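Local coordinates for PG_0823 protein (Porphyromonas gingivalis, PDB 2FSW) that probably binds DNA as a dimeric winged helix-turn-helix transcriptional regulator of the HxlR family, at residues 26-30 / 48-52; 34-40 / 80-85. One frame throughout, in Å; residues are numbered along the deposited sequence.

Contact 1: residues 26-30 / 48-52; sequences WTLLI and IPGIS
Trp26, Ile48 and Ile51 bury most of the surface where the start of helix 27-34 meets the turn at 48-52: Ile51 covers one face of the indole and Ile48 comes in obliquely at its six-membered ring. Ile51 CG1 sits above the middle of the ring system, 3.6 Å from its plane. Beyond it, Ile51 CD1 makes a CH-pi contact with the five-membered ring, 22° off the normal. With CG1 anti to the backbone N (chi1 -165°) and the chain extended beyond it, Ile51 reaches back across the indole to its root, where CD1 comes within 3.4 Å of Trp26 CG. Ile48 divides its branches. CG2 lies 3.7 Å from Trp26 CZ3, while Ile48 CD1 lies 3.7 Å from Ile30 CG1, the two isoleucine side chains crossing at about a right angle. Ile48 and Ile51 are brought to the same side by a type II turn that they begin and end, with Gly50 at the position of positive phi. This turn joins helix 41-47 to helix 53-65, the pair that forms the helix-turn-helix, so the indole packs against the turn of the putative DNA-binding unit. Ser52 N-caps the second helix through OG to Met55 N. Arg16 of the second subunit packs on Trp26 and Ile48 and donates a hydrogen bond to Pro49 O.

Contact 2: residues 34-40 / 80-85; sequences INRRIIR and RVEYSL
Arg80 lays its CB and CD beside the Arg40 chain in one of the two positions modelled for Arg40, so this packing is tentative; Arg80 turns its own charge to a cation-pi contact with Tyr74. The backbone gives a firmer link at Val81, whose O receives a CA-H...O contact from Arg40 CA at 3.4 Å. Glu82, the non-hydrogen-bonded partner of Arg40, stands on the same face of the sheet, and its extended side chain runs past Ile38. Ile38 CG2, anti to the backbone N with CG1 beside that N (chi1 -43°), is the branch that meets Glu82, 3.3 Å from OE1. Tyr83 pairs with Ile39 through two nearly straight backbone bonds, Ile39 N to Tyr83 O at 3.0 Å and Tyr83 N to Ile39 O at 2.9 Å. On the face it shares with Ile39, its ring leads away from strand 39-40 towards Leu60 and Cys64 of helix 53-65. Ser84 offers CB to Ile38 CD1 at 3.7 Å, while Ile34 CG2 covers the Ser84 CA. Leu85 closes the row: CD2 meets Ile34 CG2 at 3.8 Å, CG abuts Asn35 O, and its N donates to a water that in turn donates to Asn35 O and Arg37 O. This single water continues the pairing where the type II' turn from Ile34 to Arg37 parts the backbones. A short strand ahead of the helix-turn-helix, laid antiparallel on strand 80-85 of the 69-74/80-85 hairpin, gives the three-stranded sheet characteristic of the winged helix fold.

How the contacts relate
From the N terminus the chain enters contact 1 at 26-30, runs on through helix 27-34 and, in its last turn, reaches the first half of contact 2 at 34-40. Helix 41-47 follows, and the turn at 48-52 closes the loop of contact 1. Helix 53-65 and strand 69-74 come next before strand 80-85 closes the longer loop of contact 2. The segments therefore alternate and the two loops cross, with helix 41-47 lying inside both. Contact 1 ties helix 27-34 to the turn of the helix-turn-helix, whereas contact 2 ties the chain leaving that helix to the wing. Their centres are about 14 Å apart.

Contact 1: residues 26-30 / 48-52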
ATOM      1  N   TRP B  26      -2.803   8.151   0.619  1.00 60.68           N
ATOM      2  CA  TRP B  26      -2.845   8.719   1.969  1.00 59.50           C
ATOM      3  C   TRP B  26      -3.309   7.776   3.067  1.00 58.38           C
ATOM      4  O   TRP B  26      -3.029   8.021   4.240  1.00 58.47           O
ATOM      5  CB  TRP B  26      -3.727   9.979   1.986  1.00 59.74           C
ATOM      6  CG  TRP B  26      -3.375  10.996   0.945  1.00 59.62           C
ATOM      7  CD1 TRP B  26      -4.146  11.369  -0.121  1.00 60.13           C
ATOM      8  CD2 TRP B  26      -2.175  11.788   0.869  1.00 59.71           C
ATOM      9  NE1 TRP B  26      -3.507  12.350  -0.849  1.00 60.17           N
ATOM     10  CE2 TRP B  26      -2.300  12.628  -0.264  1.00 60.07           C
ATOM     11  CE3 TRP B  26      -1.022  11.886   1.659  1.00 59.73           C
ATOM     12  CZ2 TRP B  26      -1.308  13.542  -0.635  1.00 59.64           C
ATOM     13  CZ3 TRP B  26      -0.039  12.787   1.292  1.00 59.74           C
ATOM     14  CH2 TRP B  26      -0.186  13.605   0.152  1.00 60.12           C
ATOM     15  N   THR B  27      -4.025   6.718   2.694  1.00 57.28           N
ATOM     16  CA  THR B  27      -4.629   5.791   3.668  1.00 56.64           C
ATOM     17  C   THR B  27      -3.682   5.312   4.781  1.00 56.05           C
ATOM     18  O   THR B  27      -3.955   5.523   5.955  1.00 55.44           O
ATOM     19  CB  THR B  27      -5.268   4.563   2.971  1.00 56.57           C
ATOM     20  OG1 THR B  27      -6.164   5.011   1.945  1.00 56.83           O
ATOM     21  CG2 THR B  27      -6.050   3.733   3.966  1.00 55.28           C
ATOM     22  N   LEU B  28      -2.586   4.660   4.392  1.00 55.29           N
ATOM     23  CA  LEU B  28      -1.655   4.075   5.350  1.00 55.08           C
ATOM     24  C   LEU B  28      -0.874   5.118   6.134  1.00 55.19           C
ATOM     25  O   LEU B  28      -0.525   4.884   7.296  1.00 54.39           O
ATOM     26  CB  LEU B  28      -0.699   3.097   4.650  1.00 54.56           C
ATOM     27  CG  LEU B  28      -1.391   1.816   4.191  1.00 52.70           C
ATOM     28  CD1 LEU B  28      -0.496   1.003   3.253  1.00 51.43           C
ATOM     29  CD2 LEU B  28      -1.826   1.000   5.425  1.00 50.68           C
ATOM     30  N   LEU B  29      -0.596   6.256   5.491  1.00 55.10           N
ATOM     31  CA  LEU B  29       0.100   7.371   6.149  1.00 55.53           C
ATOM     32  C   LEU B  29      -0.738   8.004   7.259  1.00 55.30           C
ATOM     33  O   LEU B  29      -0.221   8.373   8.312  1.00 55.48           O
ATOM     34  CB  LEU B  29       0.471   8.462   5.127  1.00 56.38           C
ATOM     35  CG  LEU B  29       1.856   8.371   4.463  1.00 57.83           C
ATOM     36  CD1 LEU B  29       1.950   9.390   3.341  1.00 57.63           C
ATOM     37  CD2 LEU B  29       3.000   8.576   5.486  1.00 57.62           C
ATOM     38  N   ILE B  30      -2.030   8.154   7.006  1.00 54.98           N
ATOM     39  CA  ILE B  30      -2.960   8.622   8.023  1.00 55.32           C
ATOM     40  C   ILE B  30      -2.950   7.684   9.238  1.00 55.28           C
ATOM     41  O   ILE B  30      -2.815   8.144  10.380  1.00 55.28           O
ATOM     42  CB  ILE B  30      -4.386   8.836   7.429  1.00 55.25           C
ATOM     43  CG1 ILE B  30      -4.372  10.094   6.548  1.00 55.81           C
ATOM     44  CG2 ILE B  30      -5.410   8.962   8.542  1.00 55.52           C
ATOM     45  CD1 ILE B  30      -5.465  10.189   5.490  1.00 56.39           C
ATOM     46  N   ILE B  48       0.974  15.500   8.066  1.00 65.47           N
ATOM     47  CA  ILE B  48       1.137  15.069   6.669  1.00 65.28           C
ATOM     48  C   ILE B  48       1.089  16.292   5.728  1.00 65.65           C
ATOM     49  O   ILE B  48       0.082  16.513   5.040  1.00 65.88           O
ATOM     50  CB  ILE B  48       0.065  14.012   6.247  1.00 65.27           C
ATOM     51  CG1 ILE B  48      -0.124  12.953   7.352  1.00 65.04           C
ATOM     52  CG2 ILE B  48       0.457  13.346   4.928  1.00 65.42           C
ATOM     53  CD1 ILE B  48      -1.334  12.057   7.201  1.00 64.76           C
ATOM     54  N   PRO B  49       2.170  17.096   5.695  1.00 65.56           N
ATOM     55  CA  PRO B  49       2.132  18.315   4.878  1.00 65.96           C
ATOM     56  C   PRO B  49       2.093  18.009   3.382  1.00 65.97           C
ATOM     57  O   PRO B  49       2.865  17.175   2.890  1.00 66.20           O
ATOM     58  CB  PRO B  49       3.427  19.042   5.263  1.00 65.87           C
ATOM     59  CG  PRO B  49       4.333  17.947   5.727  1.00 66.15           C
ATOM     60  CD  PRO B  49       3.459  16.941   6.393  1.00 65.57           C
ATOM     61  N   GLY B  50       1.181  18.674   2.679  1.00 65.81           N
ATOM     62  CA  GLY B  50       1.009  18.480   1.243  1.00 65.71           C
ATOM     63  C   GLY B  50      -0.328  17.852   0.895  1.00 65.58           C
ATOM     64  O   GLY B  50      -0.794  17.972  -0.238  1.00 65.62           O
ATOM     65  N   ILE B  51      -0.931  17.157   1.859  1.00 65.37           N
ATOM     66  CA  ILE B  51      -2.287  16.626   1.686  1.00 65.03           C
ATOM     67  C   ILE B  51      -3.307  17.774   1.742  1.00 64.99           C
ATOM     68  O   ILE B  51      -3.325  18.552   2.699  1.00 64.96           O
ATOM     69  CB  ILE B  51      -2.625  15.505   2.713  1.00 64.57           C
ATOM     70  CG1 ILE B  51      -3.877  14.743   2.276  1.00 64.92           C
ATOM     71  CG2 ILE B  51      -2.789  16.055   4.140  1.00 64.29           C
ATOM     72  CD1 ILE B  51      -4.184  13.493   3.118  1.00 64.93           C
ATOM     73  N   SER B  52      -4.143  17.879   0.712  1.00 65.03           N
ATOM     74  CA  SER B  52      -5.184  18.909   0.673  1.00 65.36           C
ATOM     75  C   SER B  52      -6.292  18.611   1.676  1.00 65.40           C
ATOM     76  O   SER B  52      -6.418  17.477   2.156  1.00 65.07           O
ATOM     77  CB  SER B  52      -5.775  19.045  -0.738  1.00 65.39           C
ATOM     78  OG  SER B  52      -6.693  17.999  -1.016  1.00 65.44           O
TER

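Contact 2: residues 34-40 / 80-85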
ATOM      1  N   ILE B  34      -1.925   8.724  13.039  1.00 56.77           N
ATOM      2  CA  ILE B  34      -2.777   8.466  14.203  1.00 57.90           C
ATOM      3  C   ILE B  34      -2.055   7.539  15.199  1.00 58.49           C
ATOM      4  O   ILE B  34      -1.872   7.908  16.366  1.00 58.59           O
ATOM      5  CB  ILE B  34      -4.162   7.899  13.817  1.00 57.65           C
ATOM      6  CG1 ILE B  34      -4.934   8.902  12.939  1.00 58.10           C
ATOM      7  CG2 ILE B  34      -4.968   7.582  15.074  1.00 57.63           C
ATOM      8  CD1 ILE B  34      -6.128   8.271  12.185  1.00 58.02           C
ATOM      9  N   ASN B  35      -1.627   6.362  14.732  1.00 59.07           N
ATOM     10  CA  ASN B  35      -0.875   5.418  15.553  1.00 60.36           C
ATOM     11  C   ASN B  35      -1.680   5.038  16.813  1.00 60.93           C
ATOM     12  O   ASN B  35      -2.866   4.716  16.727  1.00 60.02           O
ATOM     13  CB  ASN B  35       0.515   5.992  15.900  1.00 60.58           C
ATOM     14  CG  ASN B  35       1.645   4.967  15.748  1.00 62.86           C
ATOM     15  OD1 ASN B  35       2.324   4.905  14.701  1.00 64.93           O
ATOM     16  ND2 ASN B  35       1.861   4.168  16.790  1.00 61.29           N
ATOM     17  N   ARG B  36      -1.037   5.114  17.973  1.00 62.46           N
ATOM     18  CA  ARG B  36      -1.613   4.638  19.227  1.00 63.83           C
ATOM     19  C   ARG B  36      -2.008   5.775  20.144  1.00 64.13           C
ATOM     20  O   ARG B  36      -2.007   5.631  21.367  1.00 64.84           O
ATOM     21  CB  ARG B  36      -0.622   3.730  19.940  1.00 64.29           C
ATOM     22  CG  ARG B  36      -0.368   2.448  19.206  1.00 66.84           C
ATOM     23  CD  ARG B  36       0.696   1.635  19.904  1.00 70.81           C
ATOM     24  NE  ARG B  36       1.319   0.740  18.942  1.00 74.52           N
ATOM     25  CZ  ARG B  36       0.858  -0.465  18.636  1.00 75.61           C
ATOM     26  NH1 ARG B  36      -0.233  -0.933  19.242  1.00 75.39           N
ATOM     27  NH2 ARG B  36       1.494  -1.196  17.725  1.00 75.74           N
ATOM     28  N   ARG B  37      -2.343   6.907  19.548  1.00 64.15           N
ATOM     29  CA  ARG B  37      -2.708   8.077  20.308  1.00 64.06           C
ATOM     30  C   ARG B  37      -3.962   8.735  19.752  1.00 63.90           C
ATOM     31  O   ARG B  37      -4.549   8.265  18.780  1.00 63.33           O
ATOM     32  CB  ARG B  37      -1.528   9.065  20.402  1.00 64.18           C
ATOM     33  CG  ARG B  37      -0.788   9.368  19.115  1.00 63.48           C
ATOM     34  CD  ARG B  37      -1.481  10.414  18.271  1.00 63.83           C
ATOM     35  NE  ARG B  37      -0.768  10.599  17.006  1.00 64.95           N
ATOM     36  CZ  ARG B  37       0.143  11.549  16.783  1.00 65.84           C
ATOM     37  NH1 ARG B  37       0.453  12.423  17.730  1.00 65.39           N
ATOM     38  NH2 ARG B  37       0.745  11.629  15.602  1.00 66.52           N
ATOM     39  N   ILE B  38      -4.377   9.803  20.419  1.00 64.39           N
ATOM     40  CA  ILE B  38      -5.509  10.610  20.008  1.00 64.60           C
ATOM     41  C   ILE B  38      -4.943  11.839  19.324  1.00 64.61           C
ATOM     42  O   ILE B  38      -4.071  12.534  19.869  1.00 64.70           O
ATOM     43  CB  ILE B  38      -6.348  11.070  21.224  1.00 65.04           C
ATOM     44  CG1 ILE B  38      -6.551   9.924  22.238  1.00 65.03           C
ATOM     45  CG2 ILE B  38      -7.651  11.734  20.770  1.00 64.39           C
ATOM     46  CD1 ILE B  38      -7.540   8.844  21.829  1.00 65.38           C
ATOM     47  N   ILE B  39      -5.446  12.112  18.128  1.00 64.71           N
ATOM     48  CA  ILE B  39      -4.960  13.240  17.356  1.00 64.49           C
ATOM     49  C   ILE B  39      -6.117  14.078  16.829  1.00 64.62           C
ATOM     50  O   ILE B  39      -7.084  13.547  16.255  1.00 64.65           O
ATOM     51  CB  ILE B  39      -3.983  12.784  16.225  1.00 64.37           C
ATOM     52  CG1 ILE B  39      -3.305  13.990  15.555  1.00 64.62           C
ATOM     53  CG2 ILE B  39      -4.689  11.863  15.213  1.00 63.53           C
ATOM     54  CD1 ILE B  39      -2.043  13.635  14.755  1.00 64.79           C
ATOM     55  N   ARG B  40      -6.023  15.387  17.065  0.50 64.45           N
ATOM     56  CA  ARG B  40      -6.946  16.368  16.501  0.50 64.17           C
ATOM     57  C   ARG B  40      -6.769  16.434  14.994  0.50 64.25           C
ATOM     58  O   ARG B  40      -5.658  16.263  14.496  0.50 64.38           O
ATOM     59  CB  ARG B  40      -6.687  17.755  17.094  0.50 63.81           C
ATOM     60  CG  ARG B  40      -7.705  18.215  18.133  0.50 63.06           C
ATOM     61  CD  ARG B  40      -7.960  19.724  18.032  0.50 60.49           C
ATOM     62  NE  ARG B  40      -8.527  20.098  16.730  0.50 58.31           N
ATOM     63  CZ  ARG B  40      -7.858  20.705  15.755  0.50 56.11           C
ATOM     64  NH1 ARG B  40      -6.586  21.044  15.919  0.50 55.81           N
ATOM     65  NH2 ARG B  40      -8.468  20.978  14.612  0.50 54.79           N
ATOM     66  N   ARG B  80     -13.979  20.751  18.144  1.00 68.45           N
ATOM     67  CA  ARG B  80     -12.892  19.910  17.631  1.00 68.16           C
ATOM     68  C   ARG B  80     -13.320  18.466  17.332  1.00 67.55           C
ATOM     69  O   ARG B  80     -14.237  17.937  17.975  1.00 67.22           O
ATOM     70  CB  ARG B  80     -11.701  19.929  18.603  1.00 68.40           C
ATOM     71  CG  ARG B  80     -11.936  19.177  19.903  1.00 69.97           C
ATOM     72  CD  ARG B  80     -10.636  18.881  20.626  1.00 72.62           C
ATOM     73  NE  ARG B  80     -10.377  19.877  21.658  1.00 74.73           N
ATOM     74  CZ  ARG B  80     -10.733  19.738  22.934  1.00 76.37           C
ATOM     75  NH1 ARG B  80     -11.354  18.631  23.342  1.00 76.23           N
ATOM     76  NH2 ARG B  80     -10.467  20.707  23.808  1.00 76.63           N
ATOM     77  N   VAL B  81     -12.665  17.857  16.337  1.00 67.01           N
ATOM     78  CA  VAL B  81     -12.733  16.409  16.107  1.00 66.65           C
ATOM     79  C   VAL B  81     -11.433  15.729  16.521  1.00 66.08           C
ATOM     80  O   VAL B  81     -10.343  16.201  16.197  1.00 66.18           O
ATOM     81  CB  VAL B  81     -13.008  16.003  14.623  1.00 66.96           C
ATOM     82  CG1 VAL B  81     -14.471  15.633  14.413  1.00 67.44           C
ATOM     83  CG2 VAL B  81     -12.512  17.063  13.625  1.00 66.38           C
ATOM     84  N   GLU B  82     -11.563  14.620  17.238  1.00 65.07           N
ATOM     85  CA  GLU B  82     -10.419  13.792  17.586  1.00 64.31           C
ATOM     86  C   GLU B  82     -10.577  12.430  16.938  1.00 63.59           C
ATOM     87  O   GLU B  82     -11.689  11.897  16.872  1.00 63.08           O
ATOM     88  CB  GLU B  82     -10.277  13.658  19.103  1.00 64.14           C
ATOM     89  CG  GLU B  82      -9.565  14.845  19.717  1.00 65.16           C
ATOM     90  CD  GLU B  82      -9.516  14.844  21.237  1.00 64.81           C
ATOM     91  OE1 GLU B  82      -9.911  13.842  21.878  1.00 66.00           O
ATOM     92  OE2 GLU B  82      -9.064  15.872  21.789  1.00 66.82           O
ATOM     93  N   TYR B  83      -9.459  11.898  16.440  1.00 62.72           N
ATOM     94  CA  TYR B  83      -9.416  10.573  15.833  1.00 61.99           C
ATOM     95  C   TYR B  83      -8.457   9.640  16.564  1.00 61.36           C
ATOM     96  O   TYR B  83      -7.392  10.055  17.028  1.00 61.15           O
ATOM     97  CB  TYR B  83      -9.021  10.670  14.354  1.00 61.68           C
ATOM     98  CG  TYR B  83     -10.061  11.338  13.485  1.00 61.37           C
ATOM     99  CD1 TYR B  83     -11.116  10.604  12.940  1.00 60.86           C
ATOM    100  CD2 TYR B  83      -9.993  12.711  13.200  1.00 60.27           C
ATOM    101  CE1 TYR B  83     -12.078  11.218  12.137  1.00 61.15           C
ATOM    102  CE2 TYR B  83     -10.944  13.327  12.406  1.00 60.26           C
ATOM    103  CZ  TYR B  83     -11.985  12.577  11.871  1.00 61.10           C
ATOM    104  OH  TYR B  83     -12.945  13.190  11.070  1.00 61.67           O
ATOM    105  N   SER B  84      -8.852   8.378  16.665  1.00 60.95           N
ATOM    106  CA  SER B  84      -7.977   7.317  17.174  1.00 60.38           C
ATOM    107  C   SER B  84      -8.223   6.047  16.385  1.00 59.67           C
ATOM    108  O   SER B  84      -9.216   5.948  15.659  1.00 59.14           O
ATOM    109  CB  SER B  84      -8.223   7.063  18.657  1.00 60.48           C
ATOM    110  OG  SER B  84      -9.590   6.793  18.894  1.00 61.86           O
ATOM    111  N   LEU B  85      -7.326   5.079  16.526  1.00 59.00           N
ATOM    112  CA  LEU B  85      -7.504   3.813  15.836  1.00 59.20           C
ATOM    113  C   LEU B  85      -8.451   2.920  16.623  1.00 59.37           C
ATOM    114  O   LEU B  85      -8.388   2.875  17.860  1.00 59.26           O
ATOM    115  CB  LEU B  85      -6.157   3.080  15.602  1.00 58.61           C
ATOM    116  CG  LEU B  85      -5.095   3.699  14.668  1.00 59.05           C
ATOM    117  CD1 LEU B  85      -3.962   2.707  14.385  1.00 58.00           C
ATOM    118  CD2 LEU B  85      -5.677   4.243  13.346  1.00 57.56           C
TER
HETATM  119  O   HOH W   1      -4.908   5.588  18.238  1.00 63.83           O
HETATM  120  O   HOH W   2     -10.658  19.928  14.897  1.00 68.45           O